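Local coordinates for protein histidinol-phosphatase (Listeria monocytogenes serotype 4b str. H7858, PDB 6NLR) that probably hydrolyses L-histidinol phosphate to L-histidinol and phosphate in histidine biosynthesis, using a three-metal active site, at residues D19-E22 against M23-A27; P69-F72 against K73-H77; N76-K79 against K80-S84; F223-A226 against G227-K230. All blocks are in the same frame, centred on the assembly; numbering follows the deposited sequence.

Contact 1. Residues D19-E22 against M23-A27; sequences DVEE and MVLKA
Val24 meets Val20 one turn back along the helix because its CG1 swings opposite its own backbone N (chi1 159°), which leaves CG2 beside that N. In this position Val24 CG2 lies 4.2 Å from Val20 CG2 and 3.5 Å from Val20 O. Leu25, with CG turned from its carbonyl carbon (chi1 -77°), runs alongside Glu22. The two point the same way, and Leu25 CD1 comes 4.1 Å from Glu22 OE2, an apolar methyl beside a carboxylate. Leu25 CG also rests 3.5 Å from Glu21 O.

The stretch is the first part of helix 20-29, the crossover helix of a beta-alpha-beta unit between strands 3-7 and 34-40. Asp19 is its N-cap: Asp19 OD1 accepts from Glu21 N at 2.8 Å in a nearly straight bond (171° at the hydrogen), the donor arriving on the anti side and somewhat out of the carboxylate plane. Asp19 O takes a weak bond from Met23 N at 3.4 Å, whereas Val24 N reaches Val20 O at 2.9 Å in a regular turn. The same OD1 makes a salt bridge to Lys74, and Glu21 OE2 is held by Tyr82 OH and Lys81 NZ. A carboxylate oxygen that takes one N-H of the helix start and a lysine ammonium from the neighbouring helix is probably stabilised in its charged form.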
loop_
_atom_site.group_PDB
_atom_site.type_symbol
_atom_site.label_atom_id
_atom_site.label_comp_id
_atom_site.label_asym_id
_atom_site.label_seq_id
_atom_site.Cartn_x
_atom_site.Cartn_y
_atom_site.Cartn_z
ATOM N N ASP A 19 -10.362 11.005 -13.553
ATOM C CA ASP A 19 -9.118 11.534 -14.150
ATOM C C ASP A 19 -8.218 12.060 -13.029
ATOM O O ASP A 19 -8.693 12.870 -12.207
ATOM C CB ASP A 19 -9.425 12.609 -15.182
ATOM C CG ASP A 19 -8.222 12.949 -16.047
ATOM O OD1 ASP A 19 -7.118 13.139 -15.509
ATOM O OD2 ASP A 19 -8.393 13.017 -17.250
ATOM N N VAL A 20 -6.948 11.666 -13.057
ATOM C CA VAL A 20 -5.894 12.162 -12.124
ATOM C C VAL A 20 -5.935 13.691 -12.089
ATOM O O VAL A 20 -5.662 14.259 -11.028
ATOM C CB VAL A 20 -4.499 11.638 -12.503
ATOM C CG1 VAL A 20 -4.087 12.074 -13.896
ATOM C CG2 VAL A 20 -3.442 12.037 -11.476
ATOM N N GLU A 21 -6.245 14.350 -13.194
ATOM C CA GLU A 21 -6.230 15.831 -13.237
ATOM C C GLU A 21 -7.235 16.393 -12.227
ATOM O O GLU A 21 -6.892 17.373 -11.568
ATOM C CB GLU A 21 -6.582 16.340 -14.634
ATOM C CG GLU A 21 -6.437 17.839 -14.748
ATOM C CD GLU A 21 -5.932 18.293 -16.111
ATOM O OE1 GLU A 21 -5.795 17.435 -17.027
ATOM O OE2 GLU A 21 -5.633 19.477 -16.241
ATOM N N GLU A 22 -8.435 15.813 -12.139
ATOM C CA GLU A 22 -9.504 16.289 -11.213
ATOM C C GLU A 22 -9.053 16.004 -9.777
ATOM O O GLU A 22 -9.346 16.794 -8.884
ATOM C CB GLU A 22 -10.870 15.669 -11.537
ATOM C CG GLU A 22 -11.401 16.014 -12.928
ATOM C CD GLU A 22 -11.355 17.480 -13.363
ATOM O OE1 GLU A 22 -11.996 18.322 -12.691
ATOM O OE2 GLU A 22 -10.678 17.789 -14.392
HETATM N N MSE A 23 -8.308 14.905 -9.571
HETATM C CA MSE A 23 -7.795 14.577 -8.246
HETATM C C MSE A 23 -6.743 15.616 -7.828
HETATM O O MSE A 23 -6.752 16.106 -6.699
HETATM C CB MSE A 23 -7.257 13.141 -8.226
HETATM C CG MSE A 23 -8.293 12.111 -8.583
HETATM SE SE MSE A 23 -7.527 10.323 -8.737
HETATM C CE MSE A 23 -6.915 10.053 -6.902
ATOM N N VAL A 24 -5.866 15.998 -8.766
ATOM C CA VAL A 24 -4.810 16.955 -8.481
ATOM C C VAL A 24 -5.434 18.321 -8.181
ATOM O O VAL A 24 -4.997 18.972 -7.222
ATOM C CB VAL A 24 -3.791 16.996 -9.635
ATOM C CG1 VAL A 24 -2.973 18.286 -9.659
ATOM C CG2 VAL A 24 -2.887 15.773 -9.577
ATOM N N LEU A 25 -6.442 18.740 -8.953
ATOM C CA LEU A 25 -7.132 20.037 -8.731
ATOM C C LEU A 25 -7.759 20.033 -7.330
ATOM O O LEU A 25 -7.713 21.084 -6.650
ATOM C CB LEU A 25 -8.174 20.280 -9.829
ATOM C CG LEU A 25 -7.619 20.743 -11.183
ATOM C CD1 LEU A 25 -8.683 20.630 -12.292
ATOM C CD2 LEU A 25 -7.100 22.184 -11.087
ATOM N N LYS A 26 -8.320 18.906 -6.894
ATOM C CA LYS A 26 -8.912 18.799 -5.537
ATOM C C LYS A 26 -7.798 18.884 -4.480
ATOM O O LYS A 26 -7.993 19.578 -3.485
ATOM C CB LYS A 26 -9.706 17.503 -5.369
ATOM C CG LYS A 26 -10.469 17.410 -4.057
ATOM C CD LYS A 26 -11.602 18.369 -3.967
ATOM C CE LYS A 26 -12.365 18.238 -2.669
ATOM N NZ LYS A 26 -13.559 19.123 -2.686
ATOM N N ALA A 27 -6.677 18.195 -4.675
ATOM C CA ALA A 27 -5.530 18.266 -3.740
ATOM C C ALA A 27 -5.089 19.730 -3.601
ATOM O O ALA A 27 -4.839 20.160 -2.456
ATOM C CB ALA A 27 -4.408 17.349 -4.150
#

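Contact 2. Residues P69-F72 against K73-H77; sequences PYYF and KKMNH
Tyr71 and Met75 (a selenomethionine) form a Met-aromatic contact one turn apart on the inward side of helix 68-81, their side chains crossing at about a right angle. It is the methylene rather than the selenium that sits over the ring. Met75 CG stands 3.9 Å from the centroid of the Tyr71 ring, 29° off its normal, a CH-pi contact over the face. Met75 SE lies farther out, 5.2 Å from the same centroid and oblique to the ring, while Met75 CE comes back to 3.9 Å from Tyr71 CD1. Tyr71 reaches this place with CG anti to its backbone N (chi1 169°), which sends the ring out from the helix, with its face to Met75 CG. The Met75 chain is folded, with chi2 at -33°, well away from a staggered value.

Phe72 is turned differently: its ring lies with one face against the rim of Tyr71, whose CD2 stands 4.2 Å above the plane, over the ring centre. The aromatic pair and Met75 face the sheet, Phe72 and Met75 touching Ile90, Tyr71 and Met75 touching Ile37. Tyr71 OH is hydrogen-bonded to Gly91 O in strand 87-95. Lys73 is exposed, while Lys74 turns to the neighbouring helix 20-29, its NZ in a salt bridge to Glu10. The backbone shares in the packing too: Tyr71 O takes Met75 N at 3.0 Å and has Met75 CG only 3.3 Å away.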
loop_
_atom_site.group_PDB
_atom_site.type_symbol
_atom_site.label_atom_id
_atom_site.label_comp_id
_atom_site.label_asym_id
_atom_site.label_seq_id
_atom_site.Cartn_x
_atom_site.Cartn_y
_atom_site.Cartn_z
ATOM N N PRO A 69 4.013 3.034 -20.929
ATOM C CA PRO A 69 4.366 4.254 -21.660
ATOM C C PRO A 69 3.279 5.350 -21.573
ATOM O O PRO A 69 3.612 6.517 -21.396
ATOM C CB PRO A 69 4.529 3.786 -23.116
ATOM C CG PRO A 69 4.816 2.294 -23.016
ATOM C CD PRO A 69 4.085 1.828 -21.773
ATOM N N TYR A 70 2.008 4.952 -21.647
ATOM C CA TYR A 70 0.833 5.862 -21.597
ATOM C C TYR A 70 0.708 6.431 -20.178
ATOM O O TYR A 70 0.438 7.640 -20.025
ATOM C CB TYR A 70 -0.422 5.134 -22.081
ATOM C CG TYR A 70 -0.325 4.641 -23.511
ATOM C CD1 TYR A 70 -0.445 5.513 -24.586
ATOM C CD2 TYR A 70 -0.068 3.305 -23.791
ATOM C CE1 TYR A 70 -0.317 5.077 -25.894
ATOM C CE2 TYR A 70 0.027 2.846 -25.095
ATOM C CZ TYR A 70 -0.093 3.735 -26.151
ATOM O OH TYR A 70 -0.008 3.294 -27.446
ATOM N N TYR A 71 0.960 5.600 -19.164
ATOM C CA TYR A 71 0.949 6.019 -17.742
ATOM C C TYR A 71 1.992 7.114 -17.514
ATOM O O TYR A 71 1.620 8.190 -17.009
ATOM C CB TYR A 71 1.217 4.836 -16.816
ATOM C CG TYR A 71 1.472 5.217 -15.382
ATOM C CD1 TYR A 71 0.451 5.713 -14.593
ATOM C CD2 TYR A 71 2.720 5.067 -14.807
ATOM C CE1 TYR A 71 0.666 6.053 -13.272
ATOM C CE2 TYR A 71 2.953 5.395 -13.485
ATOM C CZ TYR A 71 1.919 5.883 -12.708
ATOM O OH TYR A 71 2.106 6.181 -11.386
ATOM N N PHE A 72 3.247 6.862 -17.897
ATOM C CA PHE A 72 4.348 7.841 -17.724
ATOM C C PHE A 72 4.051 9.116 -18.513
ATOM O O PHE A 72 4.264 10.204 -17.983
ATOM C CB PHE A 72 5.701 7.242 -18.107
ATOM C CG PHE A 72 6.261 6.371 -17.016
ATOM C CD1 PHE A 72 6.496 6.895 -15.761
ATOM C CD2 PHE A 72 6.520 5.031 -17.238
ATOM C CE1 PHE A 72 7.032 6.110 -14.756
ATOM C CE2 PHE A 72 7.045 4.243 -16.229
ATOM C CZ PHE A 72 7.299 4.786 -14.997
ATOM N N LYS A 73 3.558 8.996 -19.742
ATOM C CA LYS A 73 3.259 10.189 -20.558
ATOM C C LYS A 73 2.215 11.050 -19.831
ATOM O O LYS A 73 2.437 12.260 -19.702
ATOM C CB LYS A 73 2.783 9.768 -21.945
ATOM C CG LYS A 73 2.371 10.923 -22.833
ATOM C CD LYS A 73 1.785 10.471 -24.134
ATOM C CE LYS A 73 1.363 11.634 -24.998
ATOM N NZ LYS A 73 0.347 11.196 -25.970
ATOM N N LYS A 74 1.100 10.463 -19.388
ATOM C CA LYS A 74 -0.006 11.227 -18.747
ATOM C C LYS A 74 0.502 11.863 -17.451
ATOM O O LYS A 74 0.261 13.041 -17.220
ATOM C CB LYS A 74 -1.222 10.335 -18.506
ATOM C CG LYS A 74 -2.376 10.991 -17.749
ATOM C CD LYS A 74 -2.961 12.186 -18.471
ATOM C CE LYS A 74 -4.060 12.857 -17.677
ATOM N NZ LYS A 74 -5.212 11.945 -17.500
HETATM N N MSE A 75 1.191 11.093 -16.596
HETATM C CA MSE A 75 1.567 11.625 -15.291
HETATM C C MSE A 75 2.620 12.731 -15.432
HETATM O O MSE A 75 2.606 13.677 -14.657
HETATM C CB MSE A 75 2.079 10.524 -14.354
HETATM C CG MSE A 75 1.063 9.445 -13.995
HETATM SE SE MSE A 75 -0.794 10.112 -13.870
HETATM C CE MSE A 75 -1.875 8.822 -14.891
ATOM N N ASN A 76 3.568 12.576 -16.361
ATOM C CA ASN A 76 4.586 13.583 -16.607
ATOM C C ASN A 76 3.912 14.862 -17.106
ATOM O O ASN A 76 4.332 15.959 -16.714
ATOM C CB ASN A 76 5.679 13.102 -17.581
ATOM C CG ASN A 76 6.761 12.310 -16.851
ATOM O OD1 ASN A 76 6.924 11.094 -17.035
ATOM N ND2 ASN A 76 7.456 12.974 -15.949
ATOM N N HIS A 77 2.872 14.744 -17.920
ATOM C CA HIS A 77 2.094 15.922 -18.400
ATOM C C HIS A 77 1.477 16.652 -17.186
ATOM O O HIS A 77 1.571 17.889 -17.093
ATOM C CB HIS A 77 1.041 15.460 -19.415
ATOM C CG HIS A 77 -0.019 16.468 -19.695
ATOM N ND1 HIS A 77 0.248 17.612 -20.380
ATOM C CD2 HIS A 77 -1.343 16.494 -19.395
ATOM C CE1 HIS A 77 -0.848 18.338 -20.461
ATOM N NE2 HIS A 77 -1.848 17.673 -19.872
#

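Contact 3. Residues N76-K79 against K80-S84; sequences NHIK and KKYAS
Ile78 and Tyr82 lie side by side at the C-terminal end of helix 68-81, pointing the same way, with Ile78 CG2 4.1 Å from Tyr82 CD2. Tyr82 is the residue at which the chain abandons helical torsions, yet its backbone N still bonds to Ile78 O at 3.2 Å. Its CG is set anti to the carbonyl carbon (chi1 -69°), and this brings the ring rim back over the preceding turn: Ile78 O sits at the ring edge, near its plane, 3.5 Å from Tyr82 CD2. One face of the ring is covered by Lys81 CG, 3.7 Å above the plane and displaced toward the rim.

His77 and Lys81 occupy the outer side. Both place CG anti to the backbone N, and the lysine then runs fully extended beyond it, so that its aliphatic part passes obliquely by the imidazole, Lys81 CD coming 4.2 Å from His77 NE2. The polar ends of Lys81 and Tyr82 meet at Glu21, tying the end of this helix to helix 20-29. Ile78 takes the buried position and packs on Ile88 of strand 87-95. A bridging water lies in the plane of the His77 ring, 2.8 Å from His77 NE2, and accepts from Lys81 NZ at 3.0 Å.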
loop_
_atom_site.group_PDB
_atom_site.type_symbol
_atom_site.label_atom_id
_atom_site.label_comp_id
_atom_site.label_asym_id
_atom_site.label_seq_id
_atom_site.Cartn_x
_atom_site.Cartn_y
_atom_site.Cartn_z
ATOM N N ASN A 76 3.568 12.576 -16.361
ATOM C CA ASN A 76 4.586 13.583 -16.607
ATOM C C ASN A 76 3.912 14.862 -17.106
ATOM O O ASN A 76 4.332 15.959 -16.714
ATOM C CB ASN A 76 5.679 13.102 -17.581
ATOM C CG ASN A 76 6.761 12.310 -16.851
ATOM O OD1 ASN A 76 6.924 11.094 -17.035
ATOM N ND2 ASN A 76 7.456 12.974 -15.949
ATOM N N HIS A 77 2.872 14.744 -17.920
ATOM C CA HIS A 77 2.094 15.922 -18.400
ATOM C C HIS A 77 1.477 16.652 -17.186
ATOM O O HIS A 77 1.571 17.889 -17.093
ATOM C CB HIS A 77 1.041 15.460 -19.415
ATOM C CG HIS A 77 -0.019 16.468 -19.695
ATOM N ND1 HIS A 77 0.248 17.612 -20.380
ATOM C CD2 HIS A 77 -1.343 16.494 -19.395
ATOM C CE1 HIS A 77 -0.848 18.338 -20.461
ATOM N NE2 HIS A 77 -1.848 17.673 -19.872
ATOM N N ILE A 78 0.850 15.902 -16.278
ATOM C CA ILE A 78 0.131 16.486 -15.105
ATOM C C ILE A 78 1.152 17.122 -14.156
ATOM O O ILE A 78 0.905 18.209 -13.667
ATOM C CB ILE A 78 -0.725 15.408 -14.421
ATOM C CG1 ILE A 78 -1.850 14.942 -15.342
ATOM C CG2 ILE A 78 -1.255 15.910 -13.096
ATOM C CD1 ILE A 78 -2.766 16.045 -15.778
ATOM N N LYS A 79 2.294 16.475 -13.969
ATOM C CA LYS A 79 3.382 16.971 -13.088
ATOM C C LYS A 79 3.836 18.356 -13.562
ATOM O O LYS A 79 3.938 19.271 -12.715
ATOM C CB LYS A 79 4.553 15.989 -13.089
ATOM C CG LYS A 79 5.818 16.559 -12.453
ATOM C CD LYS A 79 6.937 15.587 -12.303
ATOM C CE LYS A 79 8.037 16.205 -11.476
ATOM N NZ LYS A 79 9.063 15.199 -11.157
ATOM N N LYS A 80 4.091 18.512 -14.862
ATOM C CA LYS A 80 4.549 19.807 -15.422
ATOM C C LYS A 80 3.403 20.817 -15.388
ATOM O O LYS A 80 3.656 21.993 -15.088
ATOM C CB LYS A 80 5.057 19.627 -16.855
ATOM C CG LYS A 80 6.335 18.807 -16.955
ATOM C CD LYS A 80 7.062 18.987 -18.252
ATOM C CE LYS A 80 8.274 18.090 -18.330
ATOM N NZ LYS A 80 7.920 16.803 -18.968
ATOM N N LYS A 81 2.179 20.377 -15.702
ATOM C CA LYS A 81 1.042 21.319 -15.842
ATOM C C LYS A 81 0.828 22.041 -14.513
ATOM O O LYS A 81 0.514 23.217 -14.564
ATOM C CB LYS A 81 -0.240 20.604 -16.284
ATOM C CG LYS A 81 -1.437 21.517 -16.464
ATOM C CD LYS A 81 -2.590 20.824 -17.122
ATOM C CE LYS A 81 -3.699 21.782 -17.513
ATOM N NZ LYS A 81 -4.783 21.052 -18.222
ATOM N N TYR A 82 0.985 21.354 -13.385
ATOM C CA TYR A 82 0.612 21.890 -12.044
ATOM C C TYR A 82 1.848 22.157 -11.180
ATOM O O TYR A 82 1.672 22.403 -10.003
ATOM C CB TYR A 82 -0.367 20.931 -11.367
ATOM C CG TYR A 82 -1.696 20.945 -12.060
ATOM C CD1 TYR A 82 -2.562 22.012 -11.911
ATOM C CD2 TYR A 82 -2.043 19.926 -12.928
ATOM C CE1 TYR A 82 -3.769 22.053 -12.585
ATOM C CE2 TYR A 82 -3.250 19.945 -13.602
ATOM C CZ TYR A 82 -4.110 21.015 -13.432
ATOM O OH TYR A 82 -5.274 21.028 -14.120
ATOM N N ALA A 83 3.043 22.169 -11.765
ATOM C CA ALA A 83 4.318 22.362 -11.029
ATOM C C ALA A 83 4.275 23.665 -10.213
ATOM O O ALA A 83 4.798 23.665 -9.101
ATOM C CB ALA A 83 5.494 22.319 -11.969
ATOM N N SER A 84 3.639 24.734 -10.696
ATOM C CA SER A 84 3.612 26.021 -9.955
ATOM C C SER A 84 2.704 25.909 -8.720
ATOM O O SER A 84 2.869 26.731 -7.838
ATOM C CB SER A 84 3.258 27.190 -10.851
ATOM O OG SER A 84 1.927 27.082 -11.300
HETATM O O HOH W 1 -4.494 18.426 -19.545
#

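Contact 4. Residues F223-A226 against G227-K230; sequences FNTA and GLFK
Thr225 and Leu228 close the tight half of this turn: Thr225 O takes Leu228 N at 3.0 Å, and Leu228 CB presses to 3.3 Å from that same oxygen. One residue on, Ala226 O accepts from Phe229 N, also at 3.0 Å. Both donors stand well above the carbonyl plane, 48° and 49° out of it, the geometry of a narrow 3-10 turn. The Phe229 ring turns its edge to the two carbonyls, with CD2 3.4 Å from Thr225 O. The peptides here are buried, and their oxygens are met by N-H groups and by C-H edges alike.

The outer half is looser. Phe229 is exposed, and Leu228 reaches Thr225 CB only through CD1, at 4.2 Å.

Lys230 belongs to the side facing the bound sulfate, from which its side chain is about 6 Å away. It doubles back over the Ala226 peptide because its chain bends at chi2 (-56°), which puts Lys230 CG 3.4 Å from Ala226 O and CE beside Ala226 CB. On the inner side, Asn224 fixes the start of the turn. Its OD1 accepts from Ala226 N at 3.0 Å in the carbonyl plane, and its ND2 binds the OD2 of Asp258, a cobalt ligand, as well as Asp222, and so probably helps to position a metal ligand from the second shell. An Asx turn leading into a 3-10 segment at the C-terminal end of strand 220-224 places this arrangement at the barrel mouth, where TIM-barrel relatives such as the PHP family gather their active sites.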
loop_
_atom_site.group_PDB
_atom_site.type_symbol
_atom_site.label_atom_id
_atom_site.label_comp_id
_atom_site.label_asym_id
_atom_site.label_seq_id
_atom_site.Cartn_x
_atom_site.Cartn_y
_atom_site.Cartn_z
ATOM N N PHE A 223 1.532 6.177 6.305
ATOM C CA PHE A 223 0.469 6.371 7.322
ATOM C C PHE A 223 -0.831 6.467 6.525
ATOM O O PHE A 223 -1.184 7.553 6.020
ATOM C CB PHE A 223 0.703 7.591 8.214
ATOM C CG PHE A 223 -0.364 7.776 9.264
ATOM C CD1 PHE A 223 -1.609 8.320 8.946
ATOM C CD2 PHE A 223 -0.140 7.400 10.574
ATOM C CE1 PHE A 223 -2.585 8.501 9.909
ATOM C CE2 PHE A 223 -1.128 7.564 11.538
ATOM C CZ PHE A 223 -2.350 8.111 11.208
ATOM N N ASN A 224 -1.496 5.323 6.376
ATOM C CA ASN A 224 -2.561 5.128 5.365
ATOM C C ASN A 224 -3.949 5.255 6.029
ATOM O O ASN A 224 -4.274 4.463 6.936
ATOM C CB ASN A 224 -2.271 3.832 4.630
ATOM C CG ASN A 224 -3.168 3.589 3.440
ATOM O OD1 ASN A 224 -4.383 3.784 3.524
ATOM N ND2 ASN A 224 -2.562 3.161 2.341
ATOM N N THR A 225 -4.742 6.224 5.587
ATOM C CA THR A 225 -6.061 6.564 6.174
ATOM C C THR A 225 -7.204 5.824 5.479
ATOM O O THR A 225 -8.347 5.931 5.973
ATOM C CB THR A 225 -6.285 8.078 6.184
ATOM O OG1 THR A 225 -6.217 8.535 4.819
ATOM C CG2 THR A 225 -5.264 8.755 7.083
ATOM N N ALA A 226 -6.928 5.033 4.444
ATOM C CA ALA A 226 -7.989 4.333 3.673
ATOM C C ALA A 226 -8.849 3.466 4.609
ATOM O O ALA A 226 -10.044 3.373 4.373
ATOM C CB ALA A 226 -7.384 3.494 2.579
ATOM N N GLY A 227 -8.237 2.835 5.611
ATOM C CA GLY A 227 -8.915 1.912 6.537
ATOM C C GLY A 227 -10.060 2.576 7.277
ATOM O O GLY A 227 -11.055 1.860 7.594
ATOM N N LEU A 228 -9.963 3.892 7.538
ATOM C CA LEU A 228 -11.021 4.668 8.244
ATOM C C LEU A 228 -12.318 4.633 7.418
ATOM O O LEU A 228 -13.399 4.771 8.004
ATOM C CB LEU A 228 -10.551 6.116 8.458
ATOM C CG LEU A 228 -9.347 6.316 9.382
ATOM C CD1 LEU A 228 -8.934 7.784 9.390
ATOM C CD2 LEU A 228 -9.634 5.807 10.799
ATOM N N PHE A 229 -12.218 4.484 6.092
ATOM C CA PHE A 229 -13.355 4.592 5.137
ATOM C C PHE A 229 -13.731 3.212 4.569
ATOM O O PHE A 229 -14.574 3.163 3.656
ATOM C CB PHE A 229 -12.991 5.648 4.090
ATOM C CG PHE A 229 -12.659 6.977 4.736
ATOM C CD1 PHE A 229 -13.668 7.870 5.063
ATOM C CD2 PHE A 229 -11.359 7.297 5.106
ATOM C CE1 PHE A 229 -13.387 9.069 5.702
ATOM C CE2 PHE A 229 -11.077 8.491 5.764
ATOM C CZ PHE A 229 -12.096 9.369 6.070
ATOM N N LYS A 230 -13.127 2.128 5.075
ATOM C CA LYS A 230 -13.527 0.739 4.718
ATOM C C LYS A 230 -14.540 0.266 5.756
ATOM O O LYS A 230 -14.277 0.307 6.957
ATOM C CB LYS A 230 -12.324 -0.205 4.620
ATOM C CG LYS A 230 -11.221 0.249 3.677
ATOM C CD LYS A 230 -11.673 0.524 2.253
ATOM C CE LYS A 230 -10.510 0.992 1.393
ATOM N NZ LYS A 230 -10.905 1.312 -0.000
#

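How the contacts relate
Contacts 1, 2 and 3 belong to two neighbouring helices, whereas contact 4 stands apart at the metal site, its centre about 19 Å from that of contact 1 and 27 Å from the other two. Contacts 2 and 3 share helix 68-81 and the residues Asn76 and His77; the first is largely aromatic and partly buried, the second a surface helix end with lysines and a water. Contact 1, partly buried, meets both across the helix pair: Val20 CG1 packs on Met75 SE at 3.8 Å, and Leu25 CD2 on Tyr82 CE1 at 3.7 Å. Helical i to i+4 bonds run through those three, though contact 3 is where the helix ends; contact 4 is a strand end turned by 3-10 bonds.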